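Local coordinates for protein VlsE1 (Borreliella burgdorferi, PDB 1L8W) that is an antigenically variable surface lipoprotein of the Lyme disease spirochaete, whose variation probably helps the bacterium evade the host immune response, at residues S55-S60 against A136-V141; D61-F66 against T127-S132; V150-S155 against A282-F287. All blocks are in the same frame, centred on the assembly; numbering follows the deposited sequence.

Contact 1 of 3, residues S55-S60 against A136-V141; sequences SDPKKS and AAIGEV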
loop_
_atom_site.group_PDB
_atom_site.type_symbol
_atom_site.label_atom_id
_atom_site.label_comp_id
_atom_site.label_asym_id
_atom_site.label_seq_id
_atom_site.Cartn_x
_atom_site.Cartn_y
_atom_site.Cartn_z
ATOM N N SER A 55 -4.289 14.870 9.101
ATOM C CA SER A 55 -2.883 15.153 9.265
ATOM C C SER A 55 -2.298 13.982 10.028
ATOM O O SER A 55 -3.014 13.293 10.748
ATOM C CB SER A 55 -2.702 16.413 10.095
ATOM O OG SER A 55 -3.298 16.234 11.373
ATOM N N ASP A 56 -1.002 13.758 9.860
ATOM C CA ASP A 56 -0.296 12.705 10.575
ATOM C C ASP A 56 -1.017 11.364 10.718
ATOM O O ASP A 56 -1.135 10.825 11.816
ATOM C CB ASP A 56 0.097 13.224 11.960
ATOM C CG ASP A 56 0.652 14.642 11.911
ATOM O OD1 ASP A 56 1.417 14.945 10.968
ATOM O OD2 ASP A 56 0.328 15.454 12.812
ATOM N N PRO A 57 -1.498 10.801 9.607
ATOM C CA PRO A 57 -2.188 9.512 9.705
ATOM C C PRO A 57 -1.274 8.420 10.255
ATOM O O PRO A 57 -0.062 8.408 10.016
ATOM C CB PRO A 57 -2.638 9.248 8.265
ATOM C CG PRO A 57 -1.652 10.022 7.444
ATOM C CD PRO A 57 -1.477 11.288 8.218
ATOM N N LYS A 58 -1.863 7.498 10.993
ATOM C CA LYS A 58 -1.098 6.424 11.595
ATOM C C LYS A 58 -1.308 5.094 10.890
ATOM O O LYS A 58 -2.287 4.898 10.167
ATOM C CB LYS A 58 -1.507 6.259 13.061
ATOM C CG LYS A 58 -1.518 7.542 13.870
ATOM C CD LYS A 58 -0.126 8.134 13.984
ATOM C CE LYS A 58 -0.087 9.195 15.076
ATOM N NZ LYS A 58 1.126 10.040 14.986
ATOM N N LYS A 59 -0.374 4.179 11.118
ATOM C CA LYS A 59 -0.469 2.849 10.561
ATOM C C LYS A 59 -1.736 2.197 11.134
ATOM O O LYS A 59 -2.294 1.287 10.537
ATOM C CB LYS A 59 0.761 2.035 10.947
ATOM C CG LYS A 59 2.079 2.559 10.373
ATOM C CD LYS A 59 3.243 1.718 10.890
ATOM C CE LYS A 59 4.606 2.202 10.386
ATOM N NZ LYS A 59 4.785 2.009 8.911
ATOM N N SER A 60 -2.181 2.665 12.298
ATOM C CA SER A 60 -3.384 2.116 12.920
ATOM C C SER A 60 -4.635 2.587 12.160
ATOM O O SER A 60 -5.666 1.916 12.172
ATOM C CB SER A 60 -3.461 2.533 14.398
ATOM O OG SER A 60 -3.650 3.928 14.534
ATOM N N ALA A 136 2.749 2.984 14.761
ATOM C CA ALA A 136 3.514 4.199 14.497
ATOM C C ALA A 136 2.961 4.990 13.316
ATOM O O ALA A 136 2.035 4.563 12.631
ATOM C CB ALA A 136 4.999 3.857 14.259
ATOM N N ALA A 137 3.529 6.163 13.094
ATOM C CA ALA A 137 3.105 7.004 11.990
ATOM C C ALA A 137 3.355 6.271 10.674
ATOM O O ALA A 137 4.281 5.459 10.566
ATOM C CB ALA A 137 3.883 8.317 12.017
ATOM N N ILE A 138 2.518 6.537 9.681
ATOM C CA ILE A 138 2.689 5.911 8.381
ATOM C C ILE A 138 4.012 6.444 7.851
ATOM O O ILE A 138 4.745 5.750 7.151
ATOM C CB ILE A 138 1.538 6.297 7.432
ATOM C CG1 ILE A 138 0.285 5.505 7.800
ATOM C CG2 ILE A 138 1.933 6.070 5.976
ATOM C CD1 ILE A 138 -0.976 6.063 7.170
ATOM N N GLY A 139 4.313 7.685 8.217
ATOM C CA GLY A 139 5.547 8.314 7.793
ATOM C C GLY A 139 6.538 8.491 8.931
ATOM O O GLY A 139 7.047 9.591 9.150
ATOM N N GLU A 140 6.796 7.409 9.661
ATOM C CA GLU A 140 7.742 7.427 10.764
ATOM C C GLU A 140 9.140 7.623 10.206
ATOM O O GLU A 140 9.551 6.899 9.309
ATOM C CB GLU A 140 7.690 6.105 11.531
ATOM C CG GLU A 140 6.941 6.193 12.836
ATOM C CD GLU A 140 7.562 7.197 13.784
ATOM O OE1 GLU A 140 8.693 6.946 14.252
ATOM O OE2 GLU A 140 6.927 8.239 14.054
ATOM N N VAL A 141 9.860 8.600 10.743
ATOM C CA VAL A 141 11.218 8.909 10.305
ATOM C C VAL A 141 12.203 8.805 11.465
ATOM O O VAL A 141 12.023 9.466 12.484
ATOM C CB VAL A 141 11.304 10.347 9.751
ATOM C CG1 VAL A 141 12.753 10.678 9.375
ATOM C CG2 VAL A 141 10.363 10.500 8.559
HETATM O O HOH W 1 2.279 10.022 9.294
#
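The side chain of Lys59 runs past the carbonyls of Ala136 and Ala137, while Ile138 brings its CG1-CD1 branch up to Pro57 and Lys58. The backbone bridge here is a single one, pairing Lys58 with Ala137. Lys59 N donates to Ala136 O over 2.9 Å, nearly along the C=O axis, and Ile138 N donates to Pro57 O over 3.2 Å, almost straight at 173°. Pro57, without an N-H, takes part through its carbonyl, which also accepts from a water that accepts in turn from Gly139 N.

The methylenes of Lys59 run extended past the two alanine carbonyls, CG 3.0 Å from Ala136 O and CE 3.3 Å from Ala137 O. The chain bends at its last torsion (chi4 -67°), which places NZ for hydrogen bonds to the carbonyls of Gly280, Ala282 and Gly285. A long, flexible side chain suits this place, because its backbone N pairs with one loop while its tip reaches another.

Ile138 holds CG1 beside its own backbone N (chi1 -76°), against the peptide of Lys58. Its CD1 sits 3.5 Å from Lys58 O and 3.8 Å from Pro57 CB, and the side chains of Pro57 and Ile138 cross at about a right angle. Helix 294-333 lines this apolar pair, through Glu306 next to Pro57 and Val309 next to Ile138. Lys58 points its side chain away, though CD still passes 4.0 Å from Ala137 CA.

The contact thus fastens the chain leading into helix 59-80 to the loop that follows helix 106-131. Its chemistry implies that three carbonyl oxygens, of Gly280, Ala282 and Gly285, probably stabilise the ammonium of Lys59 in its charged form.

Contact 2 of 3, residues D61-F66 against T127-S132; sequences DVKTYF and TAEGAS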
loop_
_atom_site.group_PDB
_atom_site.type_symbol
_atom_site.label_atom_id
_atom_site.label_comp_id
_atom_site.label_asym_id
_atom_site.label_seq_id
_atom_site.Cartn_x
_atom_site.Cartn_y
_atom_site.Cartn_z
ATOM N N ASP A 61 -4.529 3.735 11.496
ATOM C CA ASP A 61 -5.630 4.265 10.708
ATOM C C ASP A 61 -5.880 3.325 9.527
ATOM O O ASP A 61 -7.008 3.225 9.027
ATOM C CB ASP A 61 -5.306 5.665 10.176
ATOM C CG ASP A 61 -5.374 6.724 11.251
ATOM O OD1 ASP A 61 -6.386 6.755 11.979
ATOM O OD2 ASP A 61 -4.423 7.524 11.369
ATOM N N VAL A 62 -4.825 2.633 9.100
ATOM C CA VAL A 62 -4.915 1.698 7.989
ATOM C C VAL A 62 -5.797 0.513 8.376
ATOM O O VAL A 62 -6.601 0.025 7.581
ATOM C CB VAL A 62 -3.506 1.178 7.584
ATOM C CG1 VAL A 62 -3.626 0.142 6.468
ATOM C CG2 VAL A 62 -2.636 2.343 7.141
ATOM N N LYS A 63 -5.641 0.058 9.612
ATOM C CA LYS A 63 -6.428 -1.056 10.104
ATOM C C LYS A 63 -7.876 -0.601 10.187
ATOM O O LYS A 63 -8.791 -1.311 9.754
ATOM C CB LYS A 63 -5.923 -1.489 11.482
ATOM C CG LYS A 63 -6.546 -2.777 12.019
ATOM C CD LYS A 63 -6.022 -3.070 13.414
ATOM C CE LYS A 63 -6.556 -4.379 13.956
ATOM N NZ LYS A 63 -6.036 -5.534 13.194
ATOM N N THR A 64 -8.073 0.593 10.732
ATOM C CA THR A 64 -9.411 1.169 10.881
ATOM C C THR A 64 -10.111 1.244 9.522
ATOM O O THR A 64 -11.307 0.944 9.406
ATOM C CB THR A 64 -9.323 2.583 11.498
ATOM O OG1 THR A 64 -8.726 2.489 12.798
ATOM C CG2 THR A 64 -10.703 3.219 11.622
ATOM N N TYR A 65 -9.361 1.656 8.501
ATOM C CA TYR A 65 -9.890 1.750 7.148
ATOM C C TYR A 65 -10.456 0.402 6.696
ATOM O O TYR A 65 -11.607 0.323 6.263
ATOM C CB TYR A 65 -8.801 2.199 6.168
ATOM C CG TYR A 65 -9.193 2.008 4.716
ATOM C CD1 TYR A 65 -10.007 2.936 4.052
ATOM C CD2 TYR A 65 -8.799 0.864 4.023
ATOM C CE1 TYR A 65 -10.421 2.718 2.733
ATOM C CE2 TYR A 65 -9.206 0.634 2.707
ATOM C CZ TYR A 65 -10.017 1.559 2.068
ATOM O OH TYR A 65 -10.430 1.298 0.779
ATOM N N PHE A 66 -9.657 -0.657 6.798
ATOM C CA PHE A 66 -10.128 -1.982 6.393
ATOM C C PHE A 66 -11.318 -2.474 7.220
ATOM O O PHE A 66 -12.280 -2.989 6.662
ATOM C CB PHE A 66 -8.989 -3.016 6.454
ATOM C CG PHE A 66 -7.941 -2.842 5.379
ATOM C CD1 PHE A 66 -8.299 -2.811 4.033
ATOM C CD2 PHE A 66 -6.594 -2.727 5.716
ATOM C CE1 PHE A 66 -7.318 -2.669 3.031
ATOM C CE2 PHE A 66 -5.616 -2.587 4.734
ATOM C CZ PHE A 66 -5.973 -2.557 3.391
ATOM N N THR A 127 -8.046 -10.092 5.610
ATOM C CA THR A 127 -6.677 -10.577 5.551
ATOM C C THR A 127 -5.811 -9.313 5.686
ATOM O O THR A 127 -4.888 -9.265 6.500
ATOM C CB THR A 127 -6.363 -11.273 4.206
ATOM O OG1 THR A 127 -7.232 -12.401 4.026
ATOM C CG2 THR A 127 -4.922 -11.756 4.185
ATOM N N ALA A 128 -6.134 -8.280 4.908
ATOM C CA ALA A 128 -5.394 -7.023 4.973
ATOM C C ALA A 128 -5.517 -6.417 6.376
ATOM O O ALA A 128 -4.522 -5.995 6.976
ATOM C CB ALA A 128 -5.929 -6.047 3.947
ATOM N N GLU A 129 -6.744 -6.368 6.884
ATOM C CA GLU A 129 -7.006 -5.828 8.217
ATOM C C GLU A 129 -6.136 -6.498 9.283
ATOM O O GLU A 129 -5.457 -5.824 10.062
ATOM C CB GLU A 129 -8.492 -6.004 8.582
ATOM C CG GLU A 129 -8.822 -5.622 10.024
ATOM C CD GLU A 129 -10.207 -6.094 10.464
ATOM O OE1 GLU A 129 -10.546 -7.258 10.197
ATOM O OE2 GLU A 129 -10.947 -5.314 11.088
ATOM N N GLY A 130 -6.144 -7.825 9.318
ATOM C CA GLY A 130 -5.339 -8.516 10.305
ATOM C C GLY A 130 -3.847 -8.254 10.154
ATOM O O GLY A 130 -3.074 -8.406 11.107
ATOM N N ALA A 131 -3.438 -7.864 8.949
ATOM C CA ALA A 131 -2.035 -7.590 8.660
ATOM C C ALA A 131 -1.635 -6.153 8.982
ATOM O O ALA A 131 -0.442 -5.831 9.036
ATOM C CB ALA A 131 -1.742 -7.895 7.182
ATOM N N SER A 132 -2.630 -5.292 9.189
ATOM C CA SER A 132 -2.383 -3.888 9.498
ATOM C C SER A 132 -2.217 -3.683 11.016
ATOM O O SER A 132 -2.975 -2.953 11.662
ATOM C CB SER A 132 -3.537 -3.050 8.957
ATOM O OG SER A 132 -3.739 -3.315 7.581
HETATM O O HOH W 2 -3.582 -6.584 13.751
#
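Lys63 and Ser132 stand where the backbones come nearest, CA to CA 5.0 Å, as helix 61-66 and helix 127-131 run nearly antiparallel at 157° with their axes 8.4 Å apart. This is helix-to-helix packing within the elongated helical bundle of the protein, and a small residue such as Ser132 suits so close an approach.

Phe66 points toward the helix of Ala128. Ala128 CB stands over the centre of its ring, 3.5 Å from the centroid, in a CH-pi contact for which alanine's small methyl is well suited. Tyr65 CD2 lies over the opposite face, toward the rim, and Leu313 and Ile166 bring helices 294-333 and 153-170 up to the same ring. Ser132 OG meets the ring at its edge, 3.5 Å from CD2, while giving its proton to Ala128 O, a bond that satisfies the buried hydroxyl.

Lys63 lays its methylenes past Ser132 O. The carboxylate of Glu129 turns instead to Thr67 OG1. A bend at chi4 (67°) sets Lys63 NZ 2.7 Å from a water that bridges to Gly130 O; NZ also donates to Glu129 O over 3.2 Å from above the carbonyl plane, Ser132 N reaching that oxygen from the opposite face.

Contact 3 of 3, residues V150-S155 against A282-F287; sequences VADKAS and AKDGKF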
loop_
_atom_site.group_PDB
_atom_site.type_symbol
_atom_site.label_atom_id
_atom_site.label_comp_id
_atom_site.label_asym_id
_atom_site.label_seq_id
_atom_site.Cartn_x
_atom_site.Cartn_y
_atom_site.Cartn_z
ATOM N N VAL A 150 14.046 -3.480 10.611
ATOM C CA VAL A 150 13.560 -4.195 9.444
ATOM C C VAL A 150 12.052 -4.178 9.626
ATOM O O VAL A 150 11.568 -4.347 10.743
ATOM C CB VAL A 150 14.011 -5.677 9.431
ATOM C CG1 VAL A 150 13.393 -6.386 8.235
ATOM C CG2 VAL A 150 15.532 -5.774 9.379
ATOM N N ALA A 151 11.310 -3.957 8.548
ATOM C CA ALA A 151 9.858 -3.947 8.648
ATOM C C ALA A 151 9.404 -5.356 8.990
ATOM O O ALA A 151 10.065 -6.324 8.632
ATOM C CB ALA A 151 9.237 -3.504 7.328
ATOM N N ASP A 152 8.281 -5.463 9.689
ATOM C CA ASP A 152 7.736 -6.762 10.065
ATOM C C ASP A 152 7.291 -7.452 8.782
ATOM O O ASP A 152 6.391 -6.973 8.093
ATOM C CB ASP A 152 6.551 -6.577 11.020
ATOM C CG ASP A 152 6.012 -7.896 11.552
ATOM O OD1 ASP A 152 5.281 -8.600 10.822
ATOM O OD2 ASP A 152 6.332 -8.227 12.707
ATOM N N LYS A 153 7.924 -8.574 8.459
ATOM C CA LYS A 153 7.600 -9.290 7.235
ATOM C C LYS A 153 6.190 -9.863 7.172
ATOM O O LYS A 153 5.593 -9.914 6.097
ATOM C CB LYS A 153 8.636 -10.391 6.978
ATOM C CG LYS A 153 9.152 -11.070 8.226
ATOM C CD LYS A 153 10.037 -12.259 7.888
ATOM C CE LYS A 153 9.253 -13.311 7.117
ATOM N NZ LYS A 153 10.066 -14.520 6.788
ATOM N N ALA A 154 5.651 -10.291 8.311
ATOM C CA ALA A 154 4.301 -10.846 8.336
ATOM C C ALA A 154 3.265 -9.758 8.046
ATOM O O ALA A 154 2.216 -10.030 7.464
ATOM C CB ALA A 154 4.018 -11.494 9.692
ATOM N N SER A 155 3.554 -8.531 8.468
ATOM C CA SER A 155 2.650 -7.407 8.220
ATOM C C SER A 155 2.757 -7.000 6.746
ATOM O O SER A 155 1.745 -6.772 6.081
ATOM C CB SER A 155 3.025 -6.215 9.109
ATOM O OG SER A 155 2.194 -5.098 8.856
ATOM N N ALA A 282 2.887 -0.981 6.949
ATOM C CA ALA A 282 3.266 -2.093 7.803
ATOM C C ALA A 282 3.896 -1.768 9.155
ATOM O O ALA A 282 4.525 -0.731 9.343
ATOM C CB ALA A 282 4.171 -3.044 7.031
ATOM N N LYS A 283 3.704 -2.687 10.090
ATOM C CA LYS A 283 4.257 -2.597 11.432
ATOM C C LYS A 283 5.788 -2.587 11.353
ATOM O O LYS A 283 6.374 -3.339 10.576
ATOM C CB LYS A 283 3.794 -3.806 12.245
ATOM C CG LYS A 283 4.669 -4.147 13.441
ATOM C CD LYS A 283 4.349 -5.538 13.963
ATOM C CE LYS A 283 3.628 -5.485 15.296
ATOM N NZ LYS A 283 4.514 -4.998 16.383
ATOM N N ASP A 284 6.411 -1.741 12.173
ATOM C CA ASP A 284 7.864 -1.583 12.239
ATOM C C ASP A 284 8.489 -0.989 10.980
ATOM O O ASP A 284 9.716 -0.915 10.870
ATOM C CB ASP A 284 8.558 -2.913 12.552
ATOM C CG ASP A 284 8.238 -3.431 13.949
ATOM O OD1 ASP A 284 8.060 -2.604 14.874
ATOM O OD2 ASP A 284 8.184 -4.670 14.117
ATOM N N GLY A 285 7.657 -0.573 10.030
ATOM C CA GLY A 285 8.186 0.015 8.813
ATOM C C GLY A 285 8.484 1.482 9.035
ATOM O O GLY A 285 7.567 2.265 9.250
ATOM N N LYS A 286 9.756 1.861 8.987
ATOM C CA LYS A 286 10.153 3.252 9.202
ATOM C C LYS A 286 11.169 3.722 8.162
ATOM O O LYS A 286 11.792 2.914 7.484
ATOM C CB LYS A 286 10.757 3.405 10.596
ATOM C CG LYS A 286 9.890 2.837 11.697
ATOM C CD LYS A 286 10.632 2.826 13.022
ATOM C CE LYS A 286 9.747 2.314 14.149
ATOM N NZ LYS A 286 10.487 2.308 15.441
ATOM N N PHE A 287 11.342 5.035 8.054
ATOM C CA PHE A 287 12.275 5.611 7.091
ATOM C C PHE A 287 13.464 6.248 7.797
ATOM O O PHE A 287 13.303 7.094 8.684
ATOM C CB PHE A 287 11.527 6.619 6.225
ATOM C CG PHE A 287 10.348 6.018 5.516
ATOM C CD1 PHE A 287 10.518 5.336 4.313
ATOM C CD2 PHE A 287 9.085 6.056 6.093
ATOM C CE1 PHE A 287 9.449 4.692 3.700
ATOM C CE2 PHE A 287 8.003 5.414 5.487
ATOM C CZ PHE A 287 8.186 4.727 4.290
HETATM O O HOH W 3 10.232 -5.992 12.440
#
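Ser155 presses its hydroxyl into the chain just where Ala282 leaves helix 269-281, and this is the close-packed end of the contact. Its OG stands anti to its own backbone N (chi1 178°), 3.4 Å from both CA and CB of Ala282, and accepts a nearly straight bond of 3.1 Å from Lys283 N. The same oxygen gives its proton to Ala131 O, so a buried hydroxyl is used as donor and acceptor at once. Alanine suits position 282, since its small methyl touches both Ser155 and Val156. A second bond across the contact joins Asp152 N to Lys283 O at 3.0 Å.

Two local motifs shape the surfaces that meet. Asp152 is the N-cap of helix 153-170: its OD1 accepts from Ser155 N through the anti lone pair. Facing it is a type II beta turn from Ala282 to Gly285, closed by Gly285 N to Ala282 O. Asp284 takes the left-handed backbone conformation of the turn's third position (phi 67°), and at Gly285 a side chain would be crowded by Ala282 O; its CA instead packs on Ala151 CB.

Toward solvent the fit is looser and more polar. The side chains of Asp152 and Lys283 cross obliquely, Lys283 CD lying 3.6 Å from Asp152 OD2, but the lysine then bends away and its NZ stays 5.2 Å from that oxygen. Asp284 OD2 comes within 4.3 Å of Asp152 OD2, a proximity of like charges that the nearby ammonium and the start of the helix would probably ease. At this outer margin a water donates to both Asp284 OD2 and Val150 O, linking this side chain to that carbonyl.

How the contacts relate
The three contacts lie close together, with centres about 12 Å apart for contacts 1 and 3 and about 14 Å for each other pair. Contacts 1 and 2 share helix 59-80, contact 2 nested within the chain loop that contact 1 closes, and Ile138 CD1 touches Val62 CG2 at 4.1 Å. Contact 3 follows later in sequence yet meets both. Lys59 NZ lies 2.8 Å from Ala282 O, and Ala131 O lies 2.7 Å from Ser155 OG. Contacts 1 and 3 also continue into the small parallel sheet of strands 141-142 and 287-288, where Glu140 O and Phe287 N are 2.9 Å apart.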